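Local coordinates for N5-carboxyaminoimidazole ribonucleotide synthetase (Bacillus anthracis, PDB 3QFF), which probably catalyses the ATP-dependent carboxylation of aminoimidazole ribonucleotide to N5-carboxyaminoimidazole ribonucleotide in purine biosynthesis, and binds ADP in its ATP-grasp domain, at residues V201-P213 with Q297-T310. Sequence-based numbering, arbitrary orientation.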
loop_
_atom_site.group_PDB
_atom_site.type_symbol
_atom_site.label_atom_id
_atom_site.label_comp_id
_atom_site.label_asym_id
_atom_site.label_seq_id
_atom_site.Cartn_x
_atom_site.Cartn_y
_atom_site.Cartn_z
ATOM N N VAL A 201 -9.852 -12.861 -10.509
ATOM C CA VAL A 201 -10.239 -13.845 -9.496
ATOM C C VAL A 201 -9.002 -14.390 -8.767
ATOM O O VAL A 201 -7.922 -14.565 -9.364
ATOM C CB VAL A 201 -11.171 -14.973 -10.087
ATOM C CG1 VAL A 201 -10.592 -15.555 -11.366
ATOM C CG2 VAL A 201 -11.452 -16.058 -9.050
ATOM N N ILE A 202 -9.159 -14.625 -7.469
ATOM C CA ILE A 202 -8.072 -15.105 -6.629
ATOM C C ILE A 202 -8.480 -16.418 -6.007
ATOM O O ILE A 202 -9.586 -16.518 -5.473
ATOM C CB ILE A 202 -7.798 -14.138 -5.445
ATOM C CG1 ILE A 202 -7.709 -12.678 -5.907
ATOM C CG2 ILE A 202 -6.541 -14.606 -4.627
ATOM C CD1 ILE A 202 -6.561 -12.370 -6.886
ATOM N N ARG A 203 -7.596 -17.408 -6.052
ATOM C CA ARG A 203 -7.859 -18.690 -5.389
ATOM C C ARG A 203 -6.618 -19.120 -4.631
ATOM O O ARG A 203 -5.536 -19.225 -5.214
ATOM C CB ARG A 203 -8.281 -19.773 -6.395
ATOM C CG ARG A 203 -8.759 -21.057 -5.731
ATOM C CD ARG A 203 -9.544 -21.967 -6.689
ATOM N NE ARG A 203 -9.833 -23.269 -6.073
ATOM C CZ ARG A 203 -8.984 -24.296 -6.017
ATOM N NH1 ARG A 203 -7.772 -24.204 -6.534
ATOM N NH2 ARG A 203 -9.355 -25.434 -5.434
ATOM N N SER A 204 -6.766 -19.345 -3.334
ATOM C CA SER A 204 -5.617 -19.701 -2.500
ATOM C C SER A 204 -5.235 -21.179 -2.633
ATOM O O SER A 204 -5.995 -21.982 -3.176
ATOM C CB SER A 204 -5.868 -19.343 -1.027
ATOM O OG SER A 204 -6.641 -20.341 -0.369
ATOM N N VAL A 205 -4.054 -21.516 -2.112
ATOM C CA VAL A 205 -3.553 -22.885 -2.071
ATOM C C VAL A 205 -4.618 -23.829 -1.484
ATOM O O VAL A 205 -4.841 -24.927 -2.014
ATOM C CB VAL A 205 -2.228 -22.961 -1.237
ATOM C CG1 VAL A 205 -1.823 -24.408 -0.958
ATOM C CG2 VAL A 205 -1.112 -22.260 -1.956
ATOM N N SER A 206 -5.301 -23.388 -0.427
ATOM C CA SER A 206 -6.322 -24.215 0.222
ATOM C C SER A 206 -7.706 -24.176 -0.453
ATOM O O SER A 206 -8.632 -24.836 0.011
ATOM C CB SER A 206 -6.450 -23.854 1.706
ATOM O OG SER A 206 -6.939 -22.532 1.877
ATOM N N GLY A 207 -7.840 -23.404 -1.531
ATOM C CA GLY A 207 -9.097 -23.322 -2.275
ATOM C C GLY A 207 -10.079 -22.212 -1.900
ATOM O O GLY A 207 -11.171 -22.169 -2.448
ATOM N N GLU A 208 -9.707 -21.312 -0.985
ATOM C CA GLU A 208 -10.522 -20.104 -0.757
ATOM C C GLU A 208 -10.511 -19.232 -2.017
ATOM O O GLU A 208 -9.464 -19.064 -2.632
ATOM C CB GLU A 208 -10.012 -19.297 0.437
ATOM C CG GLU A 208 -10.967 -18.199 0.860
ATOM C CD GLU A 208 -10.399 -17.303 1.933
ATOM O OE1 GLU A 208 -11.151 -16.437 2.414
ATOM O OE2 GLU A 208 -9.206 -17.452 2.292
ATOM N N THR A 209 -11.672 -18.702 -2.404
ATOM C CA THR A 209 -11.785 -17.895 -3.627
ATOM C C THR A 209 -12.316 -16.504 -3.312
ATOM O O THR A 209 -13.153 -16.332 -2.420
ATOM C CB THR A 209 -12.678 -18.610 -4.708
ATOM O OG1 THR A 209 -12.084 -19.871 -5.033
ATOM C CG2 THR A 209 -12.760 -17.806 -5.988
ATOM N N LYS A 210 -11.809 -15.503 -4.032
ATOM C CA LYS A 210 -12.367 -14.154 -3.979
ATOM C C LYS A 210 -12.386 -13.630 -5.392
ATOM O O LYS A 210 -11.498 -13.945 -6.181
ATOM C CB LYS A 210 -11.531 -13.214 -3.101
ATOM C CG LYS A 210 -11.507 -13.514 -1.599
ATOM C CD LYS A 210 -12.801 -13.148 -0.878
ATOM C CE LYS A 210 -12.729 -13.724 0.526
ATOM N NZ LYS A 210 -13.993 -13.591 1.260
ATOM N N VAL A 211 -13.389 -12.814 -5.703
ATOM C CA VAL A 211 -13.497 -12.195 -7.016
ATOM C C VAL A 211 -13.568 -10.676 -6.838
ATOM O O VAL A 211 -14.270 -10.160 -5.945
ATOM C CB VAL A 211 -14.727 -12.710 -7.795
ATOM C CG1 VAL A 211 -14.656 -12.309 -9.264
ATOM C CG2 VAL A 211 -14.813 -14.225 -7.687
ATOM N N PHE A 212 -12.816 -9.969 -7.661
ATOM C CA PHE A 212 -12.875 -8.516 -7.691
ATOM C C PHE A 212 -14.030 -8.035 -8.568
ATOM O O PHE A 212 -14.569 -8.816 -9.356
ATOM C CB PHE A 212 -11.554 -7.945 -8.196
ATOM C CG PHE A 212 -10.491 -7.918 -7.157
ATOM C CD1 PHE A 212 -9.500 -8.909 -7.135
ATOM C CD2 PHE A 212 -10.486 -6.925 -6.186
ATOM C CE1 PHE A 212 -8.489 -8.879 -6.165
ATOM C CE2 PHE A 212 -9.474 -6.887 -5.209
ATOM C CZ PHE A 212 -8.478 -7.861 -5.201
ATOM N N PRO A 213 -14.426 -6.760 -8.417
ATOM C CA PRO A 213 -15.551 -6.248 -9.222
ATOM C C PRO A 213 -15.194 -6.190 -10.704
ATOM O O PRO A 213 -14.009 -6.074 -11.053
ATOM C CB PRO A 213 -15.781 -4.819 -8.682
ATOM C CG PRO A 213 -14.989 -4.713 -7.419
ATOM C CD PRO A 213 -13.910 -5.766 -7.461
ATOM N N GLN A 297 -3.583 -9.690 -2.458
ATOM C CA GLN A 297 -4.320 -10.950 -2.646
ATOM C C GLN A 297 -3.434 -12.063 -3.181
ATOM O O GLN A 297 -3.490 -13.192 -2.698
ATOM C CB GLN A 297 -5.544 -10.775 -3.565
ATOM C CG GLN A 297 -6.680 -9.980 -2.951
ATOM C CD GLN A 297 -7.399 -10.726 -1.813
ATOM O OE1 GLN A 297 -6.774 -11.171 -0.844
ATOM N NE2 GLN A 297 -8.715 -10.840 -1.926
ATOM N N HIS A 298 -2.616 -11.744 -4.177
ATOM C CA HIS A 298 -1.742 -12.735 -4.804
ATOM C C HIS A 298 -0.751 -13.312 -3.786
ATOM O O HIS A 298 -0.537 -14.538 -3.736
ATOM C CB HIS A 298 -0.993 -12.130 -6.003
ATOM C CG HIS A 298 -0.122 -13.116 -6.722
ATOM N ND1 HIS A 298 -0.611 -14.000 -7.660
ATOM C CD2 HIS A 298 1.207 -13.355 -6.637
ATOM C CE1 HIS A 298 0.379 -14.744 -8.122
ATOM N NE2 HIS A 298 1.493 -14.382 -7.504
ATOM N N ILE A 299 -0.155 -12.430 -2.981
ATOM C CA ILE A 299 0.763 -12.874 -1.922
ATOM C C ILE A 299 0.060 -13.819 -0.925
ATOM O O ILE A 299 0.572 -14.909 -0.625
ATOM C CB ILE A 299 1.440 -11.683 -1.183
ATOM C CG1 ILE A 299 2.346 -10.878 -2.136
ATOM C CG2 ILE A 299 2.256 -12.184 0.019
ATOM C CD1 ILE A 299 3.374 -11.721 -2.936
ATOM N N ARG A 300 -1.112 -13.410 -0.433
ATOM C CA ARG A 300 -1.897 -14.237 0.502
ATOM C C ARG A 300 -2.249 -15.583 -0.107
ATOM O O ARG A 300 -2.181 -16.588 0.578
ATOM C CB ARG A 300 -3.188 -13.540 0.935
ATOM C CG ARG A 300 -2.972 -12.304 1.780
ATOM C CD ARG A 300 -4.251 -11.435 1.842
ATOM N NE ARG A 300 -4.168 -10.441 2.911
ATOM C CZ ARG A 300 -3.527 -9.269 2.832
ATOM N NH1 ARG A 300 -2.894 -8.911 1.724
ATOM N NH2 ARG A 300 -3.511 -8.441 3.882
ATOM N N ALA A 301 -2.632 -15.586 -1.385
ATOM C CA ALA A 301 -3.033 -16.800 -2.089
ATOM C C ALA A 301 -1.912 -17.843 -2.174
ATOM O O ALA A 301 -2.137 -19.031 -1.896
ATOM C CB ALA A 301 -3.560 -16.473 -3.514
ATOM N N ILE A 302 -0.719 -17.408 -2.570
ATOM C CA ILE A 302 0.389 -18.346 -2.735
ATOM C C ILE A 302 0.988 -18.783 -1.388
ATOM O O ILE A 302 1.532 -19.883 -1.279
ATOM C CB ILE A 302 1.488 -17.818 -3.689
ATOM C CG1 ILE A 302 2.193 -16.601 -3.088
ATOM C CG2 ILE A 302 0.891 -17.543 -5.104
ATOM C CD1 ILE A 302 3.460 -16.182 -3.827
ATOM N N CYS A 303 0.904 -17.912 -0.385
ATOM C CA CYS A 303 1.412 -18.217 0.947
ATOM C C CYS A 303 0.369 -18.956 1.785
ATOM O O CYS A 303 0.665 -19.393 2.901
ATOM C CB CYS A 303 1.851 -16.940 1.683
ATOM S SG CYS A 303 3.295 -16.106 0.980
ATOM N N ASN A 304 -0.845 -19.091 1.239
ATOM C CA ASN A 304 -1.967 -19.755 1.912
ATOM C C ASN A 304 -2.376 -19.051 3.212
ATOM O O ASN A 304 -2.627 -19.682 4.237
ATOM C CB ASN A 304 -1.673 -21.255 2.125
ATOM C CG ASN A 304 -2.935 -22.086 2.339
ATOM O OD1 ASN A 304 -4.033 -21.694 1.932
ATOM N ND2 ASN A 304 -2.780 -23.250 2.981
ATOM N N LEU A 305 -2.417 -17.725 3.170
ATOM C CA LEU A 305 -3.023 -16.945 4.247
ATOM C C LEU A 305 -4.495 -16.724 3.913
ATOM O O LEU A 305 -4.906 -16.890 2.752
ATOM C CB LEU A 305 -2.310 -15.598 4.395
ATOM C CG LEU A 305 -0.778 -15.618 4.440
ATOM C CD1 LEU A 305 -0.260 -14.198 4.446
ATOM C CD2 LEU A 305 -0.261 -16.398 5.671
ATOM N N PRO A 306 -5.310 -16.359 4.911
ATOM C CA PRO A 306 -6.695 -16.031 4.563
ATOM C C PRO A 306 -6.733 -14.885 3.543
ATOM O O PRO A 306 -5.920 -13.951 3.622
ATOM C CB PRO A 306 -7.274 -15.556 5.894
ATOM C CG PRO A 306 -6.441 -16.256 6.931
ATOM C CD PRO A 306 -5.054 -16.150 6.354
ATOM N N LEU A 307 -7.656 -14.965 2.588
ATOM C CA LEU A 307 -7.767 -13.924 1.582
ATOM C C LEU A 307 -8.433 -12.687 2.184
ATOM O O LEU A 307 -9.246 -12.804 3.086
ATOM C CB LEU A 307 -8.520 -14.430 0.344
ATOM C CG LEU A 307 -7.884 -15.619 -0.395
ATOM C CD1 LEU A 307 -8.721 -16.018 -1.624
ATOM C CD2 LEU A 307 -6.409 -15.354 -0.796
ATOM N N GLY A 308 -8.073 -11.505 1.696
ATOM C CA GLY A 308 -8.753 -10.291 2.139
ATOM C C GLY A 308 -10.032 -10.031 1.359
ATOM O O GLY A 308 -10.319 -10.713 0.382
ATOM N N GLU A 309 -10.802 -9.046 1.789
ATOM C CA GLU A 309 -12.042 -8.691 1.084
ATOM C C GLU A 309 -11.782 -7.932 -0.220
ATOM O O GLU A 309 -10.750 -7.275 -0.367
ATOM C CB GLU A 309 -13.009 -7.938 2.016
ATOM C CG GLU A 309 -13.342 -8.717 3.312
ATOM C CD GLU A 309 -13.784 -10.171 3.051
ATOM O OE1 GLU A 309 -14.570 -10.403 2.111
ATOM O OE2 GLU A 309 -13.353 -11.085 3.790
ATOM N N THR A 310 -12.713 -8.030 -1.167
ATOM C CA THR A 310 -12.529 -7.401 -2.483
ATOM C C THR A 310 -13.534 -6.295 -2.779
ATOM O O THR A 310 -13.676 -5.867 -3.937
ATOM C CB THR A 310 -12.640 -8.420 -3.607
ATOM O OG1 THR A 310 -13.933 -9.026 -3.541
ATOM C CG2 THR A 310 -11.554 -9.479 -3.480
HETATM O O HOH W 1 -6.855 -18.695 1.933
HETATM O O HOH W 2 -10.656 -14.831 4.242
#
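With CG trans to its backbone N (chi1 -169°) and the chain extended beyond, E208 runs alongside L307, the two side chains pointing opposite ways, and brings OE2 within 2.9 Å of L307 N; the N-H points nearly straight at it (168°) but meets it from above the carboxylate plane. E208 belongs to a beta hairpin of the ATP-grasp domain, strands 195-203 and 209-220 joined by a type I turn from S204 to G207, in a large antiparallel sheet that also takes in later strands such as 316-322. Helix 294-303 and the chain leaving it pack against this hairpin. A Schellman motif ends the helix, with N304 as C-prime residue: L305 N bonds R300 O and N304 N weakly bonds A301 O, which also accepts V205 N at 3.1 Å. N304 OD1 faces the turn and takes a weak bond from S206 N, while N304 ND2 turns to M7 O. Beneath, I202 CG2 packs on A301 CB (3.7 Å) and L307 CD2. A bend at chi2 (-70°) in Q297 folds its amide back to G308: OE1 accepts G308 N and NE2 donates to G308 O, two bonds that fix the amide's rotation. K210 runs over L307 CB and G308 O to a salt bridge from NZ to E309 OE1 (3.3 Å), whose hydrogen bond is weak, and E309 N bonds Y340 OH of the second subunit. One water accepts from S204 OG and donates to E208 OE2 and L305 O. At the far end, T310 CG2 sits over the F212 ring, 3.8 Å from its centroid, while T310 OG1 donates to V211 O at 2.7 Å from above the carbonyl plane.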